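Local atomic coordinates of beta-catenin homolog sys-1 (Caenorhabditis elegans, PDB entry 3C2G), a protein that acts as a transcription coregulator in the Wnt asymmetry pathway, binding the TCF factor POP-1 directly to activate or repress target genes. Residues F15-P20 with L24-T29; K63-Q68 with S72-L77; V531-E534 with A538-E541; G481-I486 with K491-G496. All blocks are in the same frame, centred on the assembly; numbering follows the deposited sequence.

In the fold
The four contacts sit at the two ends of an all-helical armadillo domain. Contacts 1 and 2 lie near the N-terminus, contacts 3 and 4 near the C-terminus, with centres of contacts 1 and 3 about 94 Å apart. Contacts 1 and 2 are partly buried, join loops to helices 20-37 and 71-90, and touch each other. Contacts 3 and 4 are buried and share one apolar cluster of Leu483, Leu494, Ile495, Leu532 and Ala538. A selenomethionine takes part in both contact 1 and contact 3. Contact 2 rests on tyrosine hydroxyls and a glutamine. Contact 4 combines aliphatic branches with an asparagine N-cap and a water.

Contact 1 of 4, residues F15-P20 with L24-T29; sequences FNTPDP and LHMAKT
Thr17 and Met26 make the apolar half of this contact. Met26 is a selenomethionine. Its CE methyl presses on Thr17 CB at 3.6 Å and lies 3.8 Å from Thr17 CG2. The two side chains meet at a slant. The chain of Met26 runs straight to SE and then bends, chi3 -68°, which turns the methyl onto the threonine. Thr17 OG1 lies 4.0 Å from Met26 SE.

The polar half is backbone. Leu24 N donates to Pro20 O at 3.1 Å, an i to i+4 bond in the first turn of helix 20-37. The loop between helices 3-13 and 20-37 lies at the N-terminal end of the armadillo domain. Asp19 stands at the N-cap of the second helix, and its OD2 takes the N-H of Gln22. Further along, the hydroxyl of Thr29 bonds back to His25 O, with OG1 and O 2.7 Å apart. Thr29 N reaches that oxygen from the other face of the carbonyl plane.

Thr17 OG1 hydrogen-bonds to Leu13 O at the end of helix 3-13. Thr17 O in turn takes Arg23 NE. Met26 also touches Ala10 and Trp14. The turn between the first two helices is thus held by polar bonds on its backbone and hydroxyl, while the threonine carbons give the selenomethionine methyl an apolar seat.

Contact 2 of 4, residues K63-Q68 with S72-L77; sequences KPQPVQ and SYYAQL
Gln65 and Tyr73 cross at about a right angle where the loop after helix 47-62 folds back on helix 71-90, in the helical repeat fold of the armadillo domain. The amide of Gln65 and the ring of Tyr73 are turned 63° apart. Gln65 NE2 comes to the edge of the ring, near its plane, 3.6 Å from Tyr73 OH. That hydroxyl has its hydrogen-bond partner in Pro20 O, on the neighbouring helix 20-37. Gln65 CG is anti to the carbonyl carbon, chi1 -43°, and the chain beyond is extended. This carries Gln65 NE2 up to Tyr73 OH and to Leu77 CD2, the latter 4.2 Å away. Arg23 packs on the same glutamine.

Tyr74 reaches out to the loop backbone instead. Its CG also lies anti to the carbonyl carbon, and the ring is directed at Gln65. CD2 of Tyr73 sits over one ring face of Tyr74, offset toward the rim. At the far end of the ring, Tyr74 OH approaches the main chain of Gln65 and lies 3.9 Å from Gln65 CB. Leu69 and Trp78 also pack against Tyr74. The one hydrogen bond between the segments is weak: Gln65 N, near the plane of the Tyr74 ring, donates to Tyr74 OH at 3.5 Å with an angle of 153°.

Contact 3 of 4, residues V531-E534 with A538-E541; sequences VLME and AEKE
Met533, a selenomethionine, packs on Glu539 where helix 515-535 ends and the short helix 539-544 begins, at a short turn between two consecutive helices of the armadillo domain. The close side of the turn is backbone and aliphatic carbon. Met533 CG lies 3.7 Å from Glu539 CA and 4.0 Å from Glu539 CG. The two side chains cross at about a right angle. Met533 is extended beyond CG, and its CE ends 3.8 Å from Glu539 O. Its CG is anti to the carbonyl carbon, chi1 -85°, which lays the chain across the start of the second helix. Val542 and Ala543 add to this packing. Leu532 packs instead with Leu483, Leu494 and Ile495, and Ala538 meets Leu483.

The looser side belongs to Glu534 and Lys540, which are exposed and point away from the contact. The carboxylate of Glu539 makes a polar edge that is better held. It turns aside from Met533 and forms a salt bridge from OE1 to Lys575 of helix 563-579, which also touches Met533. The one hydrogen bond between the two segments comes from Ala538, the N-cap residue of helix 539-544. Ala538 N donates to Met533 O at 3.1 Å, tilted 22° from the carbonyl plane.

Contact 4 of 4, residues G481-I486 with K491-G496; sequences GVLNVI and KENLIG
Leu483 pushes its CD2 methyl into a hollow formed by Asn493, Leu494 and Ile495. Leu483 CD2 meets Ile495 CD1 at 3.7 Å and Leu494 CB at 4.1 Å. The amide nitrogen of Asn493 closes a third side. Val482 CG1 touches Leu494 CD2 more lightly, at 4.2 Å.

Ile486 makes the second bump, at the exposed rim. Ile486 CD1 tucks against Asn493 CB at 3.5 Å. The other branch, anti to the backbone N, rests on the backbone of Lys491, with Ile486 CG2 3.6 Å from Lys491 C. The two branches rest on successive points of the chain that leads into the helix.

Asn493 is the N-cap residue of helix 494-507, one of the helices that stack to build the armadillo domain. Its CG stands between the backbone N and the carbonyl carbon, chi1 80°. This turns the amide toward Leu483, and Asn493 ND2 donates to Leu483 O at 3.1 Å in a nearly straight bond, 167°. The acceptor lies close to the amide plane.

A water bridges the two segments. It donates to Val482 O and Val485 O and accepts from Leu494 N at the helix start. CA-H...O contacts run from Asn493 CA to Val485 O and from Ile486 CA to Glu492 O. On helix 437-448, Met444 packs on Leu494, and Ile437 and Leu440 pack on Val485.

Contact 1 of 4, residues F15-P20 with L24-T29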
loop_
_atom_site.group_PDB
_atom_site.type_symbol
_atom_site.label_atom_id
_atom_site.label_comp_id
_atom_site.label_asym_id
_atom_site.label_seq_id
_atom_site.Cartn_x
_atom_site.Cartn_y
_atom_site.Cartn_z
ATOM N N PHE A 15 -7.551 51.805 -10.853
ATOM C CA PHE A 15 -6.485 51.835 -11.844
ATOM C C PHE A 15 -5.946 53.216 -12.188
ATOM O O PHE A 15 -4.867 53.332 -12.745
ATOM C CB PHE A 15 -6.895 51.059 -13.087
ATOM C CG PHE A 15 -6.897 49.575 -12.880
ATOM C CD1 PHE A 15 -5.703 48.854 -12.917
ATOM C CD2 PHE A 15 -8.079 48.900 -12.619
ATOM C CE1 PHE A 15 -5.694 47.482 -12.717
ATOM C CE2 PHE A 15 -8.081 47.515 -12.431
ATOM C CZ PHE A 15 -6.888 46.806 -12.468
ATOM N N ASN A 16 -6.685 54.259 -11.845
ATOM C CA ASN A 16 -6.194 55.609 -12.051
ATOM C C ASN A 16 -5.818 56.332 -10.746
ATOM O O ASN A 16 -5.583 57.545 -10.738
ATOM C CB ASN A 16 -7.177 56.405 -12.914
ATOM C CG ASN A 16 -7.180 55.938 -14.375
ATOM O OD1 ASN A 16 -6.121 55.781 -15.000
ATOM N ND2 ASN A 16 -8.376 55.722 -14.928
ATOM N N THR A 17 -5.745 55.565 -9.654
ATOM C CA THR A 17 -5.300 56.071 -8.356
ATOM C C THR A 17 -4.003 55.376 -7.917
ATOM O O THR A 17 -4.042 54.409 -7.156
ATOM C CB THR A 17 -6.374 55.867 -7.266
ATOM O OG1 THR A 17 -7.682 56.005 -7.830
ATOM C CG2 THR A 17 -6.197 56.873 -6.146
ATOM N N PRO A 18 -2.845 55.882 -8.375
ATOM C CA PRO A 18 -1.575 55.192 -8.139
ATOM C C PRO A 18 -0.989 55.411 -6.738
ATOM O O PRO A 18 -0.025 54.733 -6.370
ATOM C CB PRO A 18 -0.658 55.806 -9.194
ATOM C CG PRO A 18 -1.150 57.212 -9.304
ATOM C CD PRO A 18 -2.653 57.136 -9.127
ATOM N N ASP A 19 -1.563 56.349 -5.981
ATOM C CA ASP A 19 -1.101 56.669 -4.626
ATOM C C ASP A 19 -1.248 55.491 -3.655
ATOM O O ASP A 19 -2.358 54.994 -3.427
ATOM C CB ASP A 19 -1.828 57.903 -4.071
ATOM C CG ASP A 19 -1.513 58.153 -2.600
ATOM O OD1 ASP A 19 -0.393 58.618 -2.290
ATOM O OD2 ASP A 19 -2.385 57.873 -1.751
ATOM N N PRO A 20 -0.119 55.064 -3.062
ATOM C CA PRO A 20 -0.033 53.898 -2.180
ATOM C C PRO A 20 -0.999 53.946 -0.999
ATOM O O PRO A 20 -1.694 52.970 -0.740
ATOM C CB PRO A 20 1.411 53.951 -1.682
ATOM C CG PRO A 20 2.145 54.651 -2.781
ATOM C CD PRO A 20 1.192 55.714 -3.228
ATOM N N LEU A 24 -4.290 51.355 -0.225
ATOM C CA LEU A 24 -4.528 50.615 1.000
ATOM C C LEU A 24 -5.945 50.847 1.513
ATOM O O LEU A 24 -6.655 49.889 1.838
ATOM C CB LEU A 24 -3.492 51.005 2.062
ATOM C CG LEU A 24 -3.560 50.383 3.460
ATOM C CD1 LEU A 24 -3.511 48.855 3.423
ATOM C CD2 LEU A 24 -2.426 50.931 4.308
ATOM N N HIS A 25 -6.349 52.119 1.572
ATOM C CA HIS A 25 -7.693 52.485 2.008
ATOM C C HIS A 25 -8.750 51.819 1.130
ATOM O O HIS A 25 -9.740 51.288 1.637
ATOM C CB HIS A 25 -7.876 54.013 2.016
ATOM C CG HIS A 25 -9.233 54.456 2.481
ATOM N ND1 HIS A 25 -9.548 54.621 3.812
ATOM C CD2 HIS A 25 -10.362 54.747 1.789
ATOM C CE1 HIS A 25 -10.809 55.002 3.921
ATOM N NE2 HIS A 25 -11.326 55.084 2.708
HETATM N N MSE A 26 -8.525 51.844 -0.183
HETATM C CA MSE A 26 -9.444 51.242 -1.146
HETATM C C MSE A 26 -9.555 49.728 -0.947
HETATM O O MSE A 26 -10.648 49.167 -1.031
HETATM C CB MSE A 26 -9.028 51.584 -2.583
HETATM C CG MSE A 26 -9.292 53.039 -2.995
HETATM SE SE MSE A 26 -8.756 53.510 -4.850
HETATM C CE MSE A 26 -6.821 53.374 -4.706
ATOM N N ALA A 27 -8.429 49.078 -0.654
ATOM C CA ALA A 27 -8.420 47.638 -0.377
ATOM C C ALA A 27 -9.237 47.257 0.868
ATOM O O ALA A 27 -10.094 46.378 0.796
ATOM C CB ALA A 27 -6.989 47.109 -0.293
ATOM N N LYS A 28 -8.996 47.939 1.992
ATOM C CA LYS A 28 -9.806 47.752 3.206
ATOM C C LYS A 28 -11.290 47.916 2.908
ATOM O O LYS A 28 -12.118 47.112 3.346
ATOM C CB LYS A 28 -9.411 48.741 4.301
ATOM C CG LYS A 28 -8.012 48.549 4.873
ATOM C CD LYS A 28 -7.704 49.611 5.932
ATOM C CE LYS A 28 -6.326 49.399 6.559
ATOM N NZ LYS A 28 -5.927 50.538 7.452
ATOM N N THR A 29 -11.606 48.960 2.147
ATOM C CA THR A 29 -12.972 49.284 1.759
ATOM C C THR A 29 -13.628 48.121 1.019
ATOM O O THR A 29 -14.677 47.626 1.443
ATOM C CB THR A 29 -12.996 50.582 0.909
ATOM O OG1 THR A 29 -12.436 51.658 1.676
ATOM C CG2 THR A 29 -14.410 50.944 0.484
#

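Contact 2 of 4, residues K63-Q68 with S72-L77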
loop_
_atom_site.group_PDB
_atom_site.type_symbol
_atom_site.label_atom_id
_atom_site.label_comp_id
_atom_site.label_asym_id
_atom_site.label_seq_id
_atom_site.Cartn_x
_atom_site.Cartn_y
_atom_site.Cartn_z
ATOM N N LYS A 63 1.424 43.450 -7.379
ATOM C CA LYS A 63 2.575 43.881 -8.180
ATOM C C LYS A 63 3.407 44.927 -7.446
ATOM O O LYS A 63 2.856 45.734 -6.692
ATOM C CB LYS A 63 2.128 44.424 -9.537
ATOM C CG LYS A 63 1.646 43.351 -10.476
ATOM C CD LYS A 63 1.297 43.891 -11.843
ATOM C CE LYS A 63 0.407 42.908 -12.569
ATOM N NZ LYS A 63 0.359 43.153 -14.032
ATOM N N PRO A 64 4.740 44.903 -7.645
ATOM C CA PRO A 64 5.598 45.915 -7.018
ATOM C C PRO A 64 5.315 47.304 -7.565
ATOM O O PRO A 64 5.108 47.464 -8.768
ATOM C CB PRO A 64 7.016 45.479 -7.405
ATOM C CG PRO A 64 6.844 44.604 -8.614
ATOM C CD PRO A 64 5.517 43.928 -8.436
ATOM N N GLN A 65 5.279 48.287 -6.671
ATOM C CA GLN A 65 5.146 49.687 -7.055
ATOM C C GLN A 65 6.537 50.343 -7.007
ATOM O O GLN A 65 7.240 50.210 -6.001
ATOM C CB GLN A 65 4.171 50.406 -6.123
ATOM C CG GLN A 65 2.907 49.614 -5.810
ATOM C CD GLN A 65 1.791 50.479 -5.239
ATOM O OE1 GLN A 65 1.575 51.612 -5.685
ATOM N NE2 GLN A 65 1.064 49.943 -4.254
ATOM N N PRO A 66 6.939 51.038 -8.095
ATOM C CA PRO A 66 8.276 51.646 -8.261
ATOM C C PRO A 66 8.758 52.514 -7.085
ATOM O O PRO A 66 9.954 52.501 -6.768
ATOM C CB PRO A 66 8.129 52.496 -9.536
ATOM C CG PRO A 66 6.643 52.561 -9.819
ATOM C CD PRO A 66 6.087 51.289 -9.271
ATOM N N VAL A 67 7.846 53.264 -6.460
ATOM C CA VAL A 67 8.137 53.978 -5.209
ATOM C C VAL A 67 8.481 53.005 -4.087
ATOM O O VAL A 67 7.704 52.094 -3.788
ATOM C CB VAL A 67 6.951 54.863 -4.728
ATOM C CG1 VAL A 67 7.122 56.301 -5.197
ATOM C CG2 VAL A 67 5.599 54.280 -5.164
ATOM N N GLN A 68 9.644 53.205 -3.469
ATOM C CA GLN A 68 10.103 52.336 -2.384
ATOM C C GLN A 68 9.249 52.490 -1.115
ATOM O O GLN A 68 8.973 53.606 -0.665
ATOM C CB GLN A 68 11.592 52.559 -2.088
ATOM C CG GLN A 68 12.218 51.473 -1.207
ATOM C CD GLN A 68 12.084 50.067 -1.799
ATOM O OE1 GLN A 68 12.831 49.689 -2.706
ATOM N NE2 GLN A 68 11.132 49.288 -1.279
ATOM N N SER A 72 6.072 46.733 6.089
ATOM C CA SER A 72 4.854 46.926 6.889
ATOM C C SER A 72 3.694 47.309 5.991
ATOM O O SER A 72 2.568 46.843 6.173
ATOM C CB SER A 72 5.048 48.035 7.935
ATOM O OG SER A 72 6.422 48.358 8.104
ATOM N N TYR A 73 3.978 48.178 5.027
ATOM C CA TYR A 73 2.956 48.637 4.107
ATOM C C TYR A 73 2.449 47.480 3.243
ATOM O O TYR A 73 1.249 47.220 3.185
ATOM C CB TYR A 73 3.459 49.792 3.222
ATOM C CG TYR A 73 2.489 50.068 2.102
ATOM C CD1 TYR A 73 1.327 50.805 2.332
ATOM C CD2 TYR A 73 2.696 49.531 0.831
ATOM C CE1 TYR A 73 0.411 51.029 1.319
ATOM C CE2 TYR A 73 1.785 49.744 -0.190
ATOM C CZ TYR A 73 0.647 50.499 0.060
ATOM O OH TYR A 73 -0.257 50.705 -0.947
ATOM N N TYR A 74 3.373 46.793 2.582
ATOM C CA TYR A 74 3.011 45.714 1.679
ATOM C C TYR A 74 2.284 44.565 2.379
ATOM O O TYR A 74 1.335 44.008 1.825
ATOM C CB TYR A 74 4.241 45.195 0.939
ATOM C CG TYR A 74 4.733 46.073 -0.187
ATOM C CD1 TYR A 74 3.946 46.304 -1.322
ATOM C CD2 TYR A 74 6.004 46.644 -0.139
ATOM C CE1 TYR A 74 4.410 47.098 -2.378
ATOM C CE2 TYR A 74 6.483 47.438 -1.188
ATOM C CZ TYR A 74 5.678 47.663 -2.303
ATOM O OH TYR A 74 6.153 48.450 -3.334
ATOM N N ALA A 75 2.709 44.221 3.593
ATOM C CA ALA A 75 2.031 43.171 4.366
ATOM C C ALA A 75 0.587 43.536 4.653
ATOM O O ALA A 75 -0.299 42.678 4.631
ATOM C CB ALA A 75 2.763 42.884 5.658
ATOM N N GLN A 76 0.347 44.817 4.914
ATOM C CA GLN A 76 -0.999 45.266 5.233
ATOM C C GLN A 76 -1.915 45.294 4.002
ATOM O O GLN A 76 -3.065 44.852 4.061
ATOM C CB GLN A 76 -0.964 46.618 5.946
ATOM C CG GLN A 76 -2.196 46.849 6.804
ATOM C CD GLN A 76 -2.188 48.179 7.516
ATOM O OE1 GLN A 76 -1.129 48.713 7.878
ATOM N NE2 GLN A 76 -3.377 48.730 7.721
ATOM N N LEU A 77 -1.393 45.794 2.891
ATOM C CA LEU A 77 -2.135 45.814 1.636
ATOM C C LEU A 77 -2.470 44.394 1.211
ATOM O O LEU A 77 -3.649 44.053 1.056
ATOM C CB LEU A 77 -1.335 46.541 0.543
ATOM C CG LEU A 77 -1.877 46.547 -0.888
ATOM C CD1 LEU A 77 -3.160 47.345 -1.003
ATOM C CD2 LEU A 77 -0.829 47.104 -1.824
#

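Contact 3 of 4, residues V531-E534 with A538-E541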
loop_
_atom_site.group_PDB
_atom_site.type_symbol
_atom_site.label_atom_id
_atom_site.label_comp_id
_atom_site.label_asym_id
_atom_site.label_seq_id
_atom_site.Cartn_x
_atom_site.Cartn_y
_atom_site.Cartn_z
ATOM N N VAL A 531 1.408 -36.379 -2.019
ATOM C CA VAL A 531 2.268 -36.279 -0.859
ATOM C C VAL A 531 1.659 -37.031 0.316
ATOM O O VAL A 531 2.350 -37.798 0.956
ATOM C CB VAL A 531 2.575 -34.801 -0.498
ATOM C CG1 VAL A 531 3.237 -34.711 0.836
ATOM C CG2 VAL A 531 3.473 -34.170 -1.565
ATOM N N LEU A 532 0.361 -36.835 0.571
ATOM C CA LEU A 532 -0.328 -37.533 1.662
ATOM C C LEU A 532 -0.266 -39.038 1.476
ATOM O O LEU A 532 -0.036 -39.776 2.437
ATOM C CB LEU A 532 -1.786 -37.103 1.771
ATOM C CG LEU A 532 -2.079 -35.749 2.419
ATOM C CD1 LEU A 532 -3.420 -35.199 1.920
ATOM C CD2 LEU A 532 -2.045 -35.829 3.947
HETATM N N MSE A 533 -0.467 -39.489 0.239
HETATM C CA MSE A 533 -0.389 -40.907 -0.070
HETATM C C MSE A 533 0.969 -41.469 0.326
HETATM O O MSE A 533 1.038 -42.457 1.057
HETATM C CB MSE A 533 -0.686 -41.166 -1.543
HETATM C CG MSE A 533 -2.155 -41.273 -1.835
HETATM SE SE MSE A 533 -2.550 -41.187 -3.741
HETATM C CE MSE A 533 -4.394 -41.881 -3.753
ATOM N N GLU A 534 2.033 -40.802 -0.115
ATOM C CA GLU A 534 3.394 -41.280 0.081
ATOM C C GLU A 534 3.924 -41.122 1.514
ATOM O O GLU A 534 4.431 -42.077 2.109
ATOM C CB GLU A 534 4.332 -40.581 -0.905
ATOM C CG GLU A 534 5.806 -40.867 -0.669
ATOM C CD GLU A 534 6.611 -40.899 -1.948
ATOM O OE1 GLU A 534 6.209 -40.237 -2.926
ATOM O OE2 GLU A 534 7.650 -41.593 -1.970
ATOM N N ALA A 538 -0.623 -43.605 3.372
ATOM C CA ALA A 538 -2.085 -43.641 3.421
ATOM C C ALA A 538 -2.725 -43.729 2.042
ATOM O O ALA A 538 -3.808 -43.189 1.814
ATOM C CB ALA A 538 -2.607 -42.429 4.178
ATOM N N GLU A 539 -2.056 -44.418 1.127
ATOM C CA GLU A 539 -2.570 -44.578 -0.223
ATOM C C GLU A 539 -4.033 -45.041 -0.254
ATOM O O GLU A 539 -4.856 -44.430 -0.933
ATOM C CB GLU A 539 -1.670 -45.508 -1.028
ATOM C CG GLU A 539 -1.608 -45.155 -2.487
ATOM C CD GLU A 539 -0.507 -45.890 -3.214
ATOM O OE1 GLU A 539 0.667 -45.484 -3.097
ATOM O OE2 GLU A 539 -0.818 -46.869 -3.922
ATOM N N LYS A 540 -4.362 -46.092 0.501
ATOM C CA LYS A 540 -5.750 -46.570 0.624
ATOM C C LYS A 540 -6.693 -45.481 1.094
ATOM O O LYS A 540 -7.691 -45.198 0.447
ATOM C CB LYS A 540 -5.844 -47.738 1.612
ATOM C CG LYS A 540 -5.659 -49.107 1.014
ATOM C CD LYS A 540 -6.988 -49.757 0.648
ATOM C CE LYS A 540 -6.770 -51.141 0.017
ATOM N NZ LYS A 540 -8.061 -51.811 -0.326
ATOM N N GLU A 541 -6.362 -44.895 2.239
ATOM C CA GLU A 541 -7.194 -43.918 2.922
ATOM C C GLU A 541 -7.495 -42.704 2.036
ATOM O O GLU A 541 -8.644 -42.274 1.948
ATOM C CB GLU A 541 -6.521 -43.494 4.248
ATOM C CG GLU A 541 -7.445 -42.824 5.286
ATOM C CD GLU A 541 -6.731 -42.366 6.582
ATOM O OE1 GLU A 541 -7.427 -41.859 7.497
ATOM O OE2 GLU A 541 -5.485 -42.508 6.699
#

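Contact 4 of 4, residues G481-I486 with K491-G496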
loop_
_atom_site.group_PDB
_atom_site.type_symbol
_atom_site.label_atom_id
_atom_site.label_comp_id
_atom_site.label_asym_id
_atom_site.label_seq_id
_atom_site.Cartn_x
_atom_site.Cartn_y
_atom_site.Cartn_z
ATOM N N GLY A 481 0.238 -38.439 13.207
ATOM C CA GLY A 481 -1.001 -37.896 13.774
ATOM C C GLY A 481 -1.902 -37.091 12.841
ATOM O O GLY A 481 -3.045 -36.798 13.183
ATOM N N VAL A 482 -1.400 -36.745 11.657
ATOM C CA VAL A 482 -2.040 -35.725 10.823
ATOM C C VAL A 482 -3.419 -36.131 10.291
ATOM O O VAL A 482 -4.398 -35.390 10.466
ATOM C CB VAL A 482 -1.107 -35.251 9.684
ATOM C CG1 VAL A 482 -1.856 -34.407 8.677
ATOM C CG2 VAL A 482 0.058 -34.464 10.260
ATOM N N LEU A 483 -3.504 -37.308 9.675
ATOM C CA LEU A 483 -4.762 -37.772 9.109
ATOM C C LEU A 483 -5.741 -38.287 10.153
ATOM O O LEU A 483 -6.811 -38.783 9.807
ATOM C CB LEU A 483 -4.520 -38.832 8.032
ATOM C CG LEU A 483 -3.927 -38.361 6.704
ATOM C CD1 LEU A 483 -3.829 -39.514 5.749
ATOM C CD2 LEU A 483 -4.760 -37.259 6.079
ATOM N N ASN A 484 -5.384 -38.162 11.427
ATOM C CA ASN A 484 -6.289 -38.543 12.515
ATOM C C ASN A 484 -7.015 -37.357 13.131
ATOM O O ASN A 484 -7.875 -37.531 13.997
ATOM C CB ASN A 484 -5.549 -39.309 13.617
ATOM C CG ASN A 484 -4.970 -40.639 13.135
ATOM O OD1 ASN A 484 -5.440 -41.243 12.150
ATOM N ND2 ASN A 484 -3.930 -41.096 13.826
ATOM N N VAL A 485 -6.662 -36.154 12.690
ATOM C CA VAL A 485 -7.292 -34.947 13.199
ATOM C C VAL A 485 -8.620 -34.707 12.477
ATOM O O VAL A 485 -8.673 -34.638 11.246
ATOM C CB VAL A 485 -6.362 -33.717 13.077
ATOM C CG1 VAL A 485 -6.968 -32.513 13.779
ATOM C CG2 VAL A 485 -4.988 -34.036 13.658
ATOM N N ILE A 486 -9.677 -34.597 13.275
ATOM C CA ILE A 486 -11.040 -34.444 12.795
ATOM C C ILE A 486 -11.574 -33.132 13.357
ATOM O O ILE A 486 -11.424 -32.867 14.546
ATOM C CB ILE A 486 -11.915 -35.617 13.313
ATOM C CG1 ILE A 486 -11.276 -36.978 12.987
ATOM C CG2 ILE A 486 -13.348 -35.528 12.807
ATOM C CD1 ILE A 486 -11.180 -37.317 11.504
ATOM N N LYS A 491 -16.852 -32.889 10.941
ATOM C CA LYS A 491 -16.536 -34.299 11.228
ATOM C C LYS A 491 -15.673 -34.939 10.133
ATOM O O LYS A 491 -15.774 -36.139 9.882
ATOM C CB LYS A 491 -17.822 -35.131 11.399
ATOM C CG LYS A 491 -18.422 -35.137 12.796
ATOM C CD LYS A 491 -19.421 -34.010 13.003
ATOM C CE LYS A 491 -19.840 -33.914 14.471
ATOM N NZ LYS A 491 -18.653 -33.856 15.386
ATOM N N GLU A 492 -14.845 -34.131 9.477
ATOM C CA GLU A 492 -14.004 -34.603 8.378
ATOM C C GLU A 492 -12.547 -34.439 8.734
ATOM O O GLU A 492 -12.192 -33.570 9.526
ATOM C CB GLU A 492 -14.313 -33.837 7.088
ATOM C CG GLU A 492 -15.462 -34.419 6.295
ATOM C CD GLU A 492 -15.966 -33.503 5.188
ATOM O OE1 GLU A 492 -15.252 -32.545 4.803
ATOM O OE2 GLU A 492 -17.097 -33.741 4.698
ATOM N N ASN A 493 -11.706 -35.292 8.163
ATOM C CA ASN A 493 -10.271 -35.110 8.277
ATOM C C ASN A 493 -9.717 -34.336 7.077
ATOM O O ASN A 493 -10.465 -33.965 6.167
ATOM C CB ASN A 493 -9.563 -36.455 8.488
ATOM C CG ASN A 493 -9.375 -37.242 7.204
ATOM O OD1 ASN A 493 -10.119 -37.089 6.228
ATOM N ND2 ASN A 493 -8.366 -38.097 7.203
ATOM N N LEU A 494 -8.408 -34.108 7.080
ATOM C CA LEU A 494 -7.755 -33.284 6.070
ATOM C C LEU A 494 -8.229 -33.571 4.648
ATOM O O LEU A 494 -8.514 -32.636 3.897
ATOM C CB LEU A 494 -6.226 -33.388 6.176
ATOM C CG LEU A 494 -5.410 -32.407 5.323
ATOM C CD1 LEU A 494 -5.778 -30.935 5.606
ATOM C CD2 LEU A 494 -3.910 -32.629 5.497
ATOM N N ILE A 495 -8.337 -34.850 4.284
ATOM C CA ILE A 495 -8.786 -35.212 2.932
ATOM C C ILE A 495 -10.145 -34.579 2.603
ATOM O O ILE A 495 -10.315 -34.002 1.538
ATOM C CB ILE A 495 -8.876 -36.756 2.684
ATOM C CG1 ILE A 495 -7.670 -37.526 3.242
ATOM C CG2 ILE A 495 -9.056 -37.043 1.204
ATOM C CD1 ILE A 495 -6.321 -37.043 2.753
ATOM N N GLY A 496 -11.097 -34.703 3.524
ATOM C CA GLY A 496 -12.433 -34.118 3.364
ATOM C C GLY A 496 -12.381 -32.616 3.138
ATOM O O GLY A 496 -13.079 -32.082 2.269
HETATM O O HOH W 1 -6.623 -34.701 9.528
#